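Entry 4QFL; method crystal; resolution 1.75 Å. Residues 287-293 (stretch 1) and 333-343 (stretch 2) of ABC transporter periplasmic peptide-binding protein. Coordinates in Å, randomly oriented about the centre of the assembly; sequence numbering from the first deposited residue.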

# COMPACT_ATOMS: atom_id res chain seq x y z
N GLU A 287 10.46 -7.46 -11.53
CA GLU A 287 11.29 -6.39 -11.00
C GLU A 287 11.49 -6.50 -9.50
O GLU A 287 10.63 -7.02 -8.78
CB GLU A 287 10.67 -5.04 -11.32
CG GLU A 287 10.20 -4.91 -12.75
CD GLU A 287 9.61 -3.53 -13.05
OE1 GLU A 287 9.26 -3.29 -14.23
OE2 GLU A 287 9.50 -2.68 -12.12
N THR A 288 12.63 -6.00 -9.02
CA THR A 288 12.88 -5.92 -7.59
C THR A 288 11.96 -4.85 -6.99
O THR A 288 11.59 -3.89 -7.67
CB THR A 288 14.33 -5.56 -7.28
OG1 THR A 288 14.50 -5.51 -5.87
CG2 THR A 288 14.69 -4.21 -7.86
N ASN A 289 11.60 -5.02 -5.73
CA ASN A 289 10.59 -4.15 -5.13
C ASN A 289 10.68 -4.17 -3.60
O ASN A 289 10.96 -5.20 -3.00
CB ASN A 289 9.20 -4.56 -5.63
CG ASN A 289 8.08 -3.80 -4.95
OD1 ASN A 289 7.66 -4.16 -3.85
ND2 ASN A 289 7.57 -2.77 -5.61
N LEU A 290 10.46 -3.01 -3.00
CA LEU A 290 10.48 -2.88 -1.55
C LEU A 290 9.17 -3.41 -0.97
O LEU A 290 8.12 -2.78 -1.08
CB LEU A 290 10.64 -1.42 -1.18
CG LEU A 290 11.93 -0.70 -1.54
CD1 LEU A 290 11.71 0.80 -1.42
CD2 LEU A 290 13.06 -1.17 -0.62
N ASN A 291 9.22 -4.58 -0.37
CA ASN A 291 8.03 -5.17 0.22
C ASN A 291 8.42 -6.15 1.29
O ASN A 291 9.56 -6.59 1.35
CB ASN A 291 7.17 -5.86 -0.85
CG ASN A 291 7.86 -7.05 -1.48
OD1 ASN A 291 8.51 -6.94 -2.52
ND2 ASN A 291 7.72 -8.20 -0.85
N ILE A 292 7.46 -6.47 2.15
CA ILE A 292 7.65 -7.51 3.15
C ILE A 292 6.38 -8.32 3.32
O ILE A 292 5.29 -7.76 3.38
CB ILE A 292 8.06 -6.93 4.50
CG1 ILE A 292 8.22 -8.05 5.53
CG2 ILE A 292 7.06 -5.86 4.92
CD1 ILE A 292 9.49 -8.86 5.37
N GLY A 293 6.53 -9.64 3.35
CA GLY A 293 5.46 -10.54 3.72
C GLY A 293 5.78 -11.12 5.09
O GLY A 293 6.89 -11.62 5.33
N ARG A 333 14.65 -14.58 1.30
CA ARG A 333 14.32 -14.87 2.69
C ARG A 333 14.55 -13.62 3.54
O ARG A 333 15.56 -12.94 3.40
CB ARG A 333 15.15 -16.05 3.22
CG ARG A 333 14.85 -16.44 4.65
CD ARG A 333 15.52 -17.76 5.03
NE ARG A 333 15.26 -18.13 6.42
CZ ARG A 333 15.30 -19.38 6.89
NH1 ARG A 333 15.59 -20.39 6.08
NH2 ARG A 333 15.04 -19.61 8.17
N ALA A 334 13.59 -13.31 4.42
CA ALA A 334 13.67 -12.10 5.23
C ALA A 334 14.70 -12.23 6.33
O ALA A 334 14.73 -13.24 7.02
CB ALA A 334 12.31 -11.78 5.83
N ARG A 335 15.52 -11.19 6.49
CA ARG A 335 16.51 -11.09 7.58
C ARG A 335 16.17 -9.93 8.53
O ARG A 335 16.89 -9.66 9.50
CB ARG A 335 17.92 -10.94 7.00
CG ARG A 335 18.76 -12.21 7.03
CD ARG A 335 18.43 -13.21 5.92
NE ARG A 335 18.80 -14.56 6.34
CZ ARG A 335 18.89 -15.61 5.55
NH1 ARG A 335 18.66 -15.50 4.25
NH2 ARG A 335 19.23 -16.79 6.05
N SER A 336 15.06 -9.26 8.25
CA SER A 336 14.58 -8.13 9.02
C SER A 336 13.23 -7.80 8.42
O SER A 336 12.89 -8.32 7.37
CB SER A 336 15.51 -6.94 8.85
OG SER A 336 14.91 -5.77 9.37
N ILE A 337 12.44 -6.94 9.06
CA ILE A 337 11.21 -6.49 8.41
C ILE A 337 11.53 -5.74 7.10
O ILE A 337 10.78 -5.81 6.12
CB ILE A 337 10.30 -5.64 9.36
CG1 ILE A 337 8.93 -5.43 8.69
CG2 ILE A 337 10.94 -4.31 9.71
CD1 ILE A 337 7.91 -4.73 9.54
N LEU A 338 12.68 -5.07 7.06
CA LEU A 338 13.06 -4.29 5.89
C LEU A 338 13.68 -5.18 4.83
O LEU A 338 14.50 -6.03 5.16
CB LEU A 338 14.06 -3.19 6.27
CG LEU A 338 13.54 -2.07 7.18
CD1 LEU A 338 14.60 -0.97 7.39
CD2 LEU A 338 12.26 -1.50 6.61
N PRO A 339 13.29 -4.98 3.56
CA PRO A 339 13.94 -5.69 2.45
C PRO A 339 15.38 -5.23 2.33
O PRO A 339 15.68 -4.11 2.75
CB PRO A 339 13.12 -5.25 1.23
CG PRO A 339 12.50 -3.95 1.63
CD PRO A 339 12.23 -4.06 3.10
N PRO A 340 16.27 -6.07 1.79
CA PRO A 340 17.70 -5.76 1.75
C PRO A 340 18.01 -4.57 0.87
O PRO A 340 19.13 -4.06 0.95
CB PRO A 340 18.33 -7.03 1.17
CG PRO A 340 17.23 -7.70 0.43
CD PRO A 340 15.99 -7.40 1.23
N THR A 341 17.05 -4.12 0.06
CA THR A 341 17.24 -2.94 -0.78
C THR A 341 16.85 -1.63 -0.10
O THR A 341 17.06 -0.56 -0.66
CB THR A 341 16.46 -3.06 -2.11
OG1 THR A 341 15.14 -3.55 -1.85
CG2 THR A 341 17.17 -4.01 -3.07
N SER A 342 16.30 -1.72 1.11
CA SER A 342 16.02 -0.53 1.90
C SER A 342 17.34 0.04 2.43
O SER A 342 18.21 -0.72 2.89
CB SER A 342 15.09 -0.87 3.07
OG SER A 342 14.95 0.21 3.96
N TRP A 343 17.50 1.36 2.38
CA TRP A 343 18.77 1.91 2.83
C TRP A 343 19.01 1.71 4.32
O TRP A 343 20.15 1.77 4.79
CB TRP A 343 18.99 3.37 2.40
CG TRP A 343 18.02 4.44 2.86
CD1 TRP A 343 17.12 5.09 2.08
CD2 TRP A 343 17.93 5.05 4.17
NE1 TRP A 343 16.45 6.04 2.81
CE2 TRP A 343 16.93 6.04 4.10
CE3 TRP A 343 18.59 4.84 5.39
CZ2 TRP A 343 16.56 6.83 5.20
CZ3 TRP A 343 18.22 5.62 6.49
CH2 TRP A 343 17.22 6.60 6.38

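Two segments of a chain can pack closely without sharing a single hydrogen bond, provided that apolar side chains supply much of the surface. The contact between residues 287-293 and 333-343 of this periplasmic peptide-binding protein is a compact example, burying 362 Å² in all.

Its apolar centre rests on L290 and I292, alternate residues that leave N291 between them with its CA-to-CB bond directed away. The CA-to-CB bond of L290 runs sideways, yet the m,t rotamer carries the end of the side chain nearer to the other stretch, where CD2 lies 3.6 Å from CG of P339. I292 points toward its partners from the outset. Its CG1 is 4.2 Å from CG1 of I337, and its CD1 reaches 4.1 Å from CB of A334, so one isoleucine touches two residues three positions apart.

Backbone carbonyls line this apolar packing, and two pay a price for it. The O of I337 sits 3.4 Å from CB of I292, and the O of N291 lies 3.8 Å from CB of P339; each faces carbon here, and neither finds a polar partner anywhere in the model. Proline, lacking an amide hydrogen, could offer none from its own nitrogen.

Farther out, the second stretch folds back on itself in a type I turn from P339 to S342, closed by a hydrogen bond from N of S342 to O of P339 (3.0 Å). The turn brings both its ends and T341 around the leucine: CD2 of L290 is 3.7 Å from N of S342 and 3.4 Å from OG1 of T341. At the exposed edge two threonines meet, but through unlike atoms, with OG1 of T288 4.1 Å from CG2 of T341. Even here, the contact is one of packing.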